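Local coordinates for protein GDP-perosamine synthase (PDB 3BN1) that catalyses the pyridoxal phosphate-dependent transfer of an amino group from L-glutamate to GDP-4-keto-6-deoxy-D-mannose, making GDP-perosamine for the lipopolysaccharide O-antigen, at residues A[287-292]-A[347-352]; A[312-317]-A[361-366]. All blocks are in the same frame, centred on the assembly; numbering follows the deposited sequence.

In the fold
From the N terminus the four segments come in the order 287-292, 312-317, 347-352, 361-366, so the two contacts cross. Interaction 1 closes a loop of 54 residues, which holds helix 302-311, strand 317-318 and helix 338-346, by pairing strand 290-294 with strand 347-350. Interaction 2 closes a loop of 43 residues, from the loop after helix 302-311 to helix 358-371, and this takes in strand 347-350 itself. The two contacts also touch: Asn349 N lies 2.8 Å from Arg317 O, a probable hydrogen bond that joins strands 347-350 and 317-318. Together the contacts tie the small antiparallel sheet to helix 358-371 and to the 2-oxoglutarate site.

Interaction 1: A[287-292]-A[347-352]; sequences FWMYTV and GLNLPT
Three backbone hydrogen bonds join Tyr290 and Val292 to Leu348 and Leu350 in an antiparallel pairing, and a fourth ends on the Thr352 side chain. Val292 and Leu348 form a hydrogen-bonded pair (Leu348 N to Val292 O 2.8 Å, Val292 N to Leu348 O 3.1 Å); Leu350 N reaches Tyr290 O at 2.7 Å. Beyond Leu350 a hydroxyl takes the acceptor's part: Thr352 OG1 accepts from Tyr290 N at 2.8 Å (164°) and donates within its own segment to Leu350 O at 2.6 Å, which fixes its rotation.

Apolar contacts lie on the face bearing Tyr290, Val292, Leu348 and Leu350. Tyr290 CG, anti to the backbone N (chi1 -171°), puts the ring beside Leu350, Tyr290 CD1 3.8 Å from Leu350 CD1, and Val292 CG2 lies 4.1 Å from Leu348 CB. On the other face Thr291 and Asn349 form a non-hydrogen-bonded pair, CA to CA 4.4 Å, with Met289 SD against Asn349 CB.

Tyr263 of helix 249-266 stacks on Tyr290, and Glu264 binds its hydroxyl. Leu348 packs on helix 302-311; Met289 and Asn349 lean on Arg317 of edge strand 317-318, beside Trp288 of the 2-oxoglutarate pocket.

Interaction 2: A[312-317]-A[361-366]; sequences LGIESR and IDRVIA. With AKG (2-oxoglutaric acid), chain G.
The guanidinium of Arg363 meets Leu312 edge-on: Leu312 O lies near its plane, where NH2 makes a weak hydrogen bond of 3.3 Å, bent to 144°. A water also sits in the plane at the edge, accepting from Arg363 NE (2.7 Å) and donating to Leu312 O (3.0 Å), so this carbonyl is held both directly and through the water. Gly313 O and Ile314 CD1 approach the group obliquely. Arg317, which ends segment 312-317, serves the ligand and not helix 358-371: it presents its own edge to the bound 2-oxoglutarate, with carboxylate carbon C1 in the plane. Arg317 NH1 makes a weak hydrogen bond of 2.8 Å to O2; the NH2 contact to the same oxygen is modelled so short that its length is doubtful.

Arg363 has CG anti to the backbone N (chi1 -173°) and runs extended to NE, which carries the guanidinium away from helix 358-371 to the end of helix 302-311. There Gly313, with positive phi, is the C-prime residue of a Schellman motif closing that helix. Beside the guanidinium Ile314 packs on the helix: CD1 is 4.2 Å from Val364 CA, and CG2 is 4.5 Å from Val364 CG2. Arg363 NH1 is bound by Pro7 O of the N-terminal segment, and Ile314 and Leu312 also pack on Ala367 one turn further along.

The positive group turns its edge to the Leu312 carbonyl at the C-terminal end of helix 302-311, where the helix dipole probably adds to the attraction, although the direct bond is weak. Five residues past Leu312, Arg317 sets its edge against the carboxylate beside the keto carbon; Arg233 and Gln215 of the second subunit also hydrogen-bond the ligand, so its site is shared across the dimer.

Interaction 1: A[287-292]-A[347-352]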
ATOM      1  N   PHE A 287      15.420   6.130 -20.906  1.00 16.54           N
ATOM      2  CA  PHE A 287      15.628   4.717 -21.191  1.00 15.81           C
ATOM      3  C   PHE A 287      15.456   3.700 -20.051  1.00 15.30           C
ATOM      4  O   PHE A 287      16.348   2.876 -19.739  1.00  9.50           O
ATOM      5  CB  PHE A 287      16.942   4.555 -21.969  1.00 17.19           C
ATOM      6  CG  PHE A 287      16.811   4.862 -23.440  1.00 12.06           C
ATOM      7  CD1 PHE A 287      16.254   3.922 -24.322  1.00 18.66           C
ATOM      8  CD2 PHE A 287      17.144   6.109 -23.939  1.00 16.58           C
ATOM      9  CE1 PHE A 287      16.064   4.203 -25.715  1.00 25.58           C
ATOM     10  CE2 PHE A 287      17.006   6.389 -25.314  1.00 13.63           C
ATOM     11  CZ  PHE A 287      16.441   5.447 -26.202  1.00 11.20           C
ATOM     12  N   TRP A 288      14.257   3.713 -19.464  1.00  9.09           N
ATOM     13  CA  TRP A 288      13.957   2.715 -18.457  1.00 13.69           C
ATOM     14  C   TRP A 288      14.214   1.327 -19.105  1.00  8.02           C
ATOM     15  O   TRP A 288      14.766   0.389 -18.497  1.00 13.65           O
ATOM     16  CB  TRP A 288      12.490   2.837 -18.022  1.00  6.53           C
ATOM     17  CG  TRP A 288      12.169   1.673 -17.056  1.00  8.65           C
ATOM     18  CD1 TRP A 288      12.914   1.244 -15.981  1.00 13.24           C
ATOM     19  CD2 TRP A 288      11.018   0.826 -17.114  1.00  9.16           C
ATOM     20  NE1 TRP A 288      12.297   0.131 -15.393  1.00 10.28           N
ATOM     21  CE2 TRP A 288      11.117  -0.110 -16.060  1.00  5.56           C
ATOM     22  CE3 TRP A 288       9.972   0.694 -18.032  1.00 11.42           C
ATOM     23  CZ2 TRP A 288      10.187  -1.141 -15.888  1.00 11.68           C
ATOM     24  CZ3 TRP A 288       8.990  -0.288 -17.789  1.00 21.80           C
ATOM     25  CH2 TRP A 288       9.086  -1.150 -16.707  1.00 10.42           C
ATOM     26  N   MET A 289      13.874   1.219 -20.389  1.00  8.65           N
ATOM     27  CA  MET A 289      14.096   0.009 -21.155  1.00 10.59           C
ATOM     28  C   MET A 289      14.354   0.421 -22.580  1.00  8.71           C
ATOM     29  O   MET A 289      13.655   1.329 -23.074  1.00 14.05           O
ATOM     30  CB  MET A 289      12.774  -0.741 -21.193  1.00 15.56           C
ATOM     31  CG  MET A 289      12.352  -1.112 -19.788  1.00 24.90           C
ATOM     32  SD  MET A 289      12.368  -2.843 -19.547  1.00 39.92           S
ATOM     33  CE  MET A 289      10.569  -2.976 -19.597  1.00 27.43           C
ATOM     34  N   TYR A 290      15.321  -0.263 -23.200  1.00  9.91           N
ATOM     35  CA  TYR A 290      15.665  -0.114 -24.621  1.00  9.87           C
ATOM     36  C   TYR A 290      14.736  -1.034 -25.448  1.00 11.67           C
ATOM     37  O   TYR A 290      14.793  -2.262 -25.306  1.00 19.02           O
ATOM     38  CB  TYR A 290      17.155  -0.402 -24.837  1.00  7.53           C
ATOM     39  CG  TYR A 290      17.622  -0.073 -26.208  1.00 12.81           C
ATOM     40  CD1 TYR A 290      17.434  -1.004 -27.279  1.00 10.44           C
ATOM     41  CD2 TYR A 290      18.247   1.157 -26.460  1.00 15.50           C
ATOM     42  CE1 TYR A 290      17.904  -0.709 -28.580  1.00  7.47           C
ATOM     43  CE2 TYR A 290      18.732   1.453 -27.760  1.00 13.75           C
ATOM     44  CZ  TYR A 290      18.528   0.546 -28.802  1.00 19.33           C
ATOM     45  OH  TYR A 290      19.012   0.918 -30.047  1.00 15.88           O
ATOM     46  N   THR A 291      13.787  -0.415 -26.174  1.00  9.89           N
ATOM     47  CA  THR A 291      12.699  -1.131 -26.828  1.00  2.90           C
ATOM     48  C   THR A 291      12.778  -1.130 -28.357  1.00 15.32           C
ATOM     49  O   THR A 291      12.761  -0.077 -28.974  1.00 18.94           O
ATOM     50  CB  THR A 291      11.284  -0.594 -26.298  1.00 10.46           C
ATOM     51  OG1 THR A 291      11.194  -0.672 -24.861  1.00 16.17           O
ATOM     52  CG2 THR A 291      10.065  -1.343 -26.888  1.00  2.86           C
ATOM     53  N   VAL A 292      12.888  -2.312 -28.974  1.00 15.53           N
ATOM     54  CA  VAL A 292      12.897  -2.392 -30.432  1.00 19.94           C
ATOM     55  C   VAL A 292      11.563  -3.003 -30.873  1.00  9.83           C
ATOM     56  O   VAL A 292      10.833  -3.579 -30.045  1.00 12.42           O
ATOM     57  CB  VAL A 292      13.980  -3.361 -31.011  1.00  5.99           C
ATOM     58  CG1 VAL A 292      15.414  -2.892 -30.828  1.00  7.69           C
ATOM     59  CG2 VAL A 292      13.840  -4.783 -30.523  1.00 16.35           C
ATOM     60  N   GLY A 347       6.710  -5.566 -30.239  1.00  8.84           N
ATOM     61  CA  GLY A 347       7.539  -4.838 -29.300  1.00 11.59           C
ATOM     62  C   GLY A 347       8.360  -5.695 -28.367  1.00 22.38           C
ATOM     63  O   GLY A 347       7.832  -6.633 -27.798  1.00  8.21           O
ATOM     64  N   LEU A 348       9.650  -5.386 -28.224  1.00 12.09           N
ATOM     65  CA  LEU A 348      10.496  -6.173 -27.322  1.00 19.67           C
ATOM     66  C   LEU A 348      11.352  -5.297 -26.431  1.00 13.54           C
ATOM     67  O   LEU A 348      12.168  -4.549 -26.927  1.00 10.02           O
ATOM     68  CB  LEU A 348      11.453  -7.058 -28.124  1.00 18.68           C
ATOM     69  CG  LEU A 348      12.454  -7.914 -27.298  1.00  8.70           C
ATOM     70  CD1 LEU A 348      11.666  -8.968 -26.458  1.00 18.90           C
ATOM     71  CD2 LEU A 348      13.494  -8.609 -28.242  1.00  7.82           C
ATOM     72  N   ASN A 349      11.237  -5.422 -25.111  1.00 11.42           N
ATOM     73  CA  ASN A 349      12.096  -4.628 -24.199  1.00 10.86           C
ATOM     74  C   ASN A 349      13.374  -5.397 -24.000  1.00 30.40           C
ATOM     75  O   ASN A 349      13.280  -6.542 -23.560  1.00 10.49           O
ATOM     76  CB  ASN A 349      11.447  -4.542 -22.812  1.00  2.93           C
ATOM     77  CG  ASN A 349      10.155  -3.800 -22.835  1.00  8.24           C
ATOM     78  OD1 ASN A 349       9.141  -4.227 -22.256  1.00 24.12           O
ATOM     79  ND2 ASN A 349      10.166  -2.681 -23.549  1.00  8.50           N
ATOM     80  N   LEU A 350      14.530  -4.762 -24.219  1.00 10.15           N
ATOM     81  CA  LEU A 350      15.815  -5.462 -24.076  1.00  8.23           C
ATOM     82  C   LEU A 350      16.481  -5.072 -22.738  1.00 24.45           C
ATOM     83  O   LEU A 350      16.189  -4.014 -22.201  1.00 15.64           O
ATOM     84  CB  LEU A 350      16.751  -4.964 -25.195  1.00 12.38           C
ATOM     85  CG  LEU A 350      16.422  -5.390 -26.633  1.00 16.37           C
ATOM     86  CD1 LEU A 350      17.424  -4.816 -27.666  1.00  6.96           C
ATOM     87  CD2 LEU A 350      16.363  -6.908 -26.561  1.00 27.32           C
ATOM     88  N   PRO A 351      17.404  -5.880 -22.197  1.00 19.54           N
ATOM     89  CA  PRO A 351      18.074  -5.496 -20.941  1.00 19.27           C
ATOM     90  C   PRO A 351      18.641  -4.059 -20.985  1.00 15.41           C
ATOM     91  O   PRO A 351      19.386  -3.643 -21.904  1.00  9.18           O
ATOM     92  CB  PRO A 351      19.227  -6.490 -20.806  1.00 18.04           C
ATOM     93  CG  PRO A 351      18.745  -7.704 -21.558  1.00 14.54           C
ATOM     94  CD  PRO A 351      17.885  -7.159 -22.738  1.00  5.19           C
ATOM     95  N   THR A 352      18.313  -3.337 -19.918  1.00 13.61           N
ATOM     96  CA  THR A 352      18.709  -1.942 -19.756  1.00 24.07           C
ATOM     97  C   THR A 352      18.710  -1.673 -18.279  1.00 18.77           C
ATOM     98  O   THR A 352      17.656  -1.630 -17.642  1.00 17.56           O
ATOM     99  CB  THR A 352      17.635  -1.004 -20.397  1.00 15.08           C
ATOM    100  OG1 THR A 352      16.973  -1.682 -21.487  1.00 13.71           O
ATOM    101  CG2 THR A 352      18.293   0.233 -20.940  1.00 14.42           C
TER

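Interaction 2: A[312-317]-A[361-366]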
ATOM      1  N   LEU A 312      19.213 -18.738 -23.973  1.00 13.75           N
ATOM      2  CA  LEU A 312      20.573 -18.233 -24.120  1.00 16.18           C
ATOM      3  C   LEU A 312      20.963 -17.454 -22.883  1.00 40.18           C
ATOM      4  O   LEU A 312      22.019 -16.848 -22.891  1.00 24.33           O
ATOM      5  CB  LEU A 312      20.773 -17.400 -25.398  1.00  7.60           C
ATOM      6  CG  LEU A 312      20.810 -18.255 -26.689  1.00 15.62           C
ATOM      7  CD1 LEU A 312      20.350 -17.567 -27.987  1.00 25.03           C
ATOM      8  CD2 LEU A 312      22.182 -18.988 -26.846  1.00 20.78           C
ATOM      9  N   GLY A 313      20.141 -17.485 -21.829  1.00 14.85           N
ATOM     10  CA  GLY A 313      20.478 -16.779 -20.588  1.00 14.07           C
ATOM     11  C   GLY A 313      20.297 -15.273 -20.538  1.00 11.15           C
ATOM     12  O   GLY A 313      20.923 -14.573 -19.707  1.00 17.72           O
ATOM     13  N   ILE A 314      19.393 -14.800 -21.390  1.00 17.56           N
ATOM     14  CA  ILE A 314      19.083 -13.384 -21.521  1.00  6.48           C
ATOM     15  C   ILE A 314      17.619 -13.077 -21.302  1.00  9.65           C
ATOM     16  O   ILE A 314      16.724 -13.551 -22.032  1.00 16.53           O
ATOM     17  CB  ILE A 314      19.516 -12.826 -22.874  1.00 26.47           C
ATOM     18  CG1 ILE A 314      21.031 -12.675 -22.870  1.00 38.18           C
ATOM     19  CG2 ILE A 314      18.914 -11.454 -23.145  1.00 14.47           C
ATOM     20  CD1 ILE A 314      21.584 -13.166 -24.116  1.00 17.98           C
ATOM     21  N   GLU A 315      17.393 -12.229 -20.308  1.00 18.73           N
ATOM     22  CA  GLU A 315      16.031 -11.775 -20.013  1.00 12.73           C
ATOM     23  C   GLU A 315      15.565 -10.652 -20.951  1.00 25.98           C
ATOM     24  O   GLU A 315      16.315  -9.739 -21.266  1.00 22.98           O
ATOM     25  CB  GLU A 315      15.961 -11.249 -18.588  1.00 11.44           C
ATOM     26  CG  GLU A 315      14.506 -11.025 -18.190  1.00 13.35           C
ATOM     27  CD  GLU A 315      14.297 -10.704 -16.741  1.00 99.89           C
ATOM     28  OE1 GLU A 315      15.287 -10.306 -16.081  1.00 22.86           O
ATOM     29  OE2 GLU A 315      13.128 -10.846 -16.304  1.00 37.64           O
ATOM     30  N   SER A 316      14.314 -10.708 -21.387  1.00 22.35           N
ATOM     31  CA  SER A 316      13.724  -9.646 -22.214  1.00  4.04           C
ATOM     32  C   SER A 316      12.243  -9.708 -21.852  1.00 17.90           C
ATOM     33  O   SER A 316      11.830 -10.594 -21.099  1.00 22.27           O
ATOM     34  CB  SER A 316      13.969  -9.882 -23.730  1.00  9.41           C
ATOM     35  OG  SER A 316      13.432 -11.090 -24.227  1.00 16.06           O
ATOM     36  N   ARG A 317      11.393  -8.881 -22.429  1.00 18.91           N
ATOM     37  CA  ARG A 317       9.966  -9.062 -22.125  1.00 11.90           C
ATOM     38  C   ARG A 317       9.214  -8.350 -23.217  1.00 15.36           C
ATOM     39  O   ARG A 317       9.736  -7.481 -23.930  1.00 15.41           O
ATOM     40  CB  ARG A 317       9.553  -8.485 -20.777  1.00 24.99           C
ATOM     41  CG  ARG A 317       9.784  -7.047 -20.842  1.00  5.95           C
ATOM     42  CD  ARG A 317       9.691  -6.253 -19.534  1.00 19.19           C
ATOM     43  NE  ARG A 317       8.313  -5.982 -19.147  1.00 99.89           N
ATOM     44  CZ  ARG A 317       7.947  -5.534 -17.946  1.00 99.89           C
ATOM     45  NH1 ARG A 317       6.647  -5.342 -17.725  1.00 99.89           N
ATOM     46  NH2 ARG A 317       8.859  -5.289 -16.981  1.00 26.62           N
ATOM     47  N   ILE A 361      26.295  -6.355 -23.313  1.00 14.98           N
ATOM     48  CA  ILE A 361      25.570  -5.829 -24.442  1.00  8.81           C
ATOM     49  C   ILE A 361      26.039  -6.550 -25.676  1.00 25.64           C
ATOM     50  O   ILE A 361      25.230  -6.972 -26.501  1.00 17.75           O
ATOM     51  CB  ILE A 361      25.599  -4.301 -24.596  1.00 11.35           C
ATOM     52  CG1 ILE A 361      25.093  -3.601 -23.312  1.00 14.56           C
ATOM     53  CG2 ILE A 361      24.931  -3.900 -25.919  1.00 10.25           C
ATOM     54  CD1 ILE A 361      23.830  -4.296 -22.651  1.00 16.25           C
ATOM     55  N   ASP A 362      27.332  -6.786 -25.782  1.00 12.02           N
ATOM     56  CA  ASP A 362      27.771  -7.549 -26.935  1.00 32.76           C
ATOM     57  C   ASP A 362      27.003  -8.902 -27.045  1.00  9.96           C
ATOM     58  O   ASP A 362      26.565  -9.355 -28.124  1.00 15.69           O
ATOM     59  CB  ASP A 362      29.262  -7.835 -26.743  1.00 34.73           C
ATOM     60  CG  ASP A 362      30.133  -6.662 -27.146  1.00 25.98           C
ATOM     61  OD1 ASP A 362      29.645  -5.815 -27.925  1.00 16.66           O
ATOM     62  OD2 ASP A 362      31.302  -6.586 -26.698  1.00 18.97           O
ATOM     63  N   ARG A 363      26.866  -9.530 -25.895  1.00 11.53           N
ATOM     64  CA  ARG A 363      26.214 -10.836 -25.729  1.00 11.22           C
ATOM     65  C   ARG A 363      24.750 -10.785 -26.138  1.00 14.46           C
ATOM     66  O   ARG A 363      24.277 -11.626 -26.891  1.00 15.82           O
ATOM     67  CB  ARG A 363      26.317 -11.221 -24.254  1.00 15.45           C
ATOM     68  CG  ARG A 363      25.834 -12.624 -24.007  1.00 32.97           C
ATOM     69  CD  ARG A 363      26.307 -13.186 -22.644  1.00 15.60           C
ATOM     70  NE  ARG A 363      25.425 -14.280 -22.235  1.00 18.82           N
ATOM     71  CZ  ARG A 363      25.023 -14.525 -20.991  1.00 16.26           C
ATOM     72  NH1 ARG A 363      25.452 -13.786 -19.961  1.00 20.01           N
ATOM     73  NH2 ARG A 363      24.234 -15.566 -20.770  1.00 14.58           N
ATOM     74  N   VAL A 364      24.036  -9.760 -25.702  1.00 19.29           N
ATOM     75  CA  VAL A 364      22.634  -9.631 -26.086  1.00 12.57           C
ATOM     76  C   VAL A 364      22.553  -9.494 -27.613  1.00 18.98           C
ATOM     77  O   VAL A 364      21.727 -10.069 -28.315  1.00 11.22           O
ATOM     78  CB  VAL A 364      22.136  -8.293 -25.459  1.00 12.36           C
ATOM     79  CG1 VAL A 364      20.709  -7.931 -25.920  1.00 15.82           C
ATOM     80  CG2 VAL A 364      22.114  -8.445 -24.001  1.00  4.95           C
ATOM     81  N   ILE A 365      23.423  -8.663 -28.174  1.00 19.93           N
ATOM     82  CA  ILE A 365      23.317  -8.502 -29.601  1.00 13.11           C
ATOM     83  C   ILE A 365      23.648  -9.767 -30.405  1.00 19.80           C
ATOM     84  O   ILE A 365      23.059 -10.012 -31.451  1.00 10.44           O
ATOM     85  CB  ILE A 365      24.176  -7.350 -30.084  1.00 11.87           C
ATOM     86  CG1 ILE A 365      23.402  -6.053 -29.755  1.00 27.23           C
ATOM     87  CG2 ILE A 365      24.461  -7.523 -31.620  1.00 17.89           C
ATOM     88  CD1 ILE A 365      24.279  -4.904 -29.418  1.00 20.10           C
ATOM     89  N   ALA A 366      24.619 -10.535 -29.925  1.00 11.67           N
ATOM     90  CA  ALA A 366      25.008 -11.724 -30.621  1.00 14.67           C
ATOM     91  C   ALA A 366      23.859 -12.717 -30.568  1.00 11.40           C
ATOM     92  O   ALA A 366      23.574 -13.393 -31.571  1.00 14.98           O
ATOM     93  CB  ALA A 366      26.241 -12.314 -29.970  1.00 12.37           C
TER
HETATM   94  C1  AKG G 374       6.910  -4.252 -14.779  1.00 43.32           C
HETATM   95  O1  AKG G 374       6.905  -5.507 -14.663  1.00 99.89           O
HETATM   96  O2  AKG G 374       7.543  -3.688 -15.705  1.00 99.89           O
HETATM   97  C2  AKG G 374       6.175  -3.422 -13.804  1.00 45.47           C
HETATM   98  O5  AKG G 374       6.278  -2.212 -13.844  1.00 53.97           O
HETATM   99  C3  AKG G 374       5.283  -4.140 -12.811  1.00 29.63           C
HETATM  100  C4  AKG G 374       4.741  -3.186 -11.768  1.00 24.02           C
HETATM  101  C5  AKG G 374       4.256  -3.988 -10.591  1.00 16.59           C
HETATM  102  O3  AKG G 374       3.714  -3.358  -9.643  1.00 20.44           O
HETATM  103  O4  AKG G 374       4.357  -5.363 -10.600  1.00 26.46           O
HETATM  104  O   HOH W   1      24.460 -15.817 -24.260  1.00 27.17           O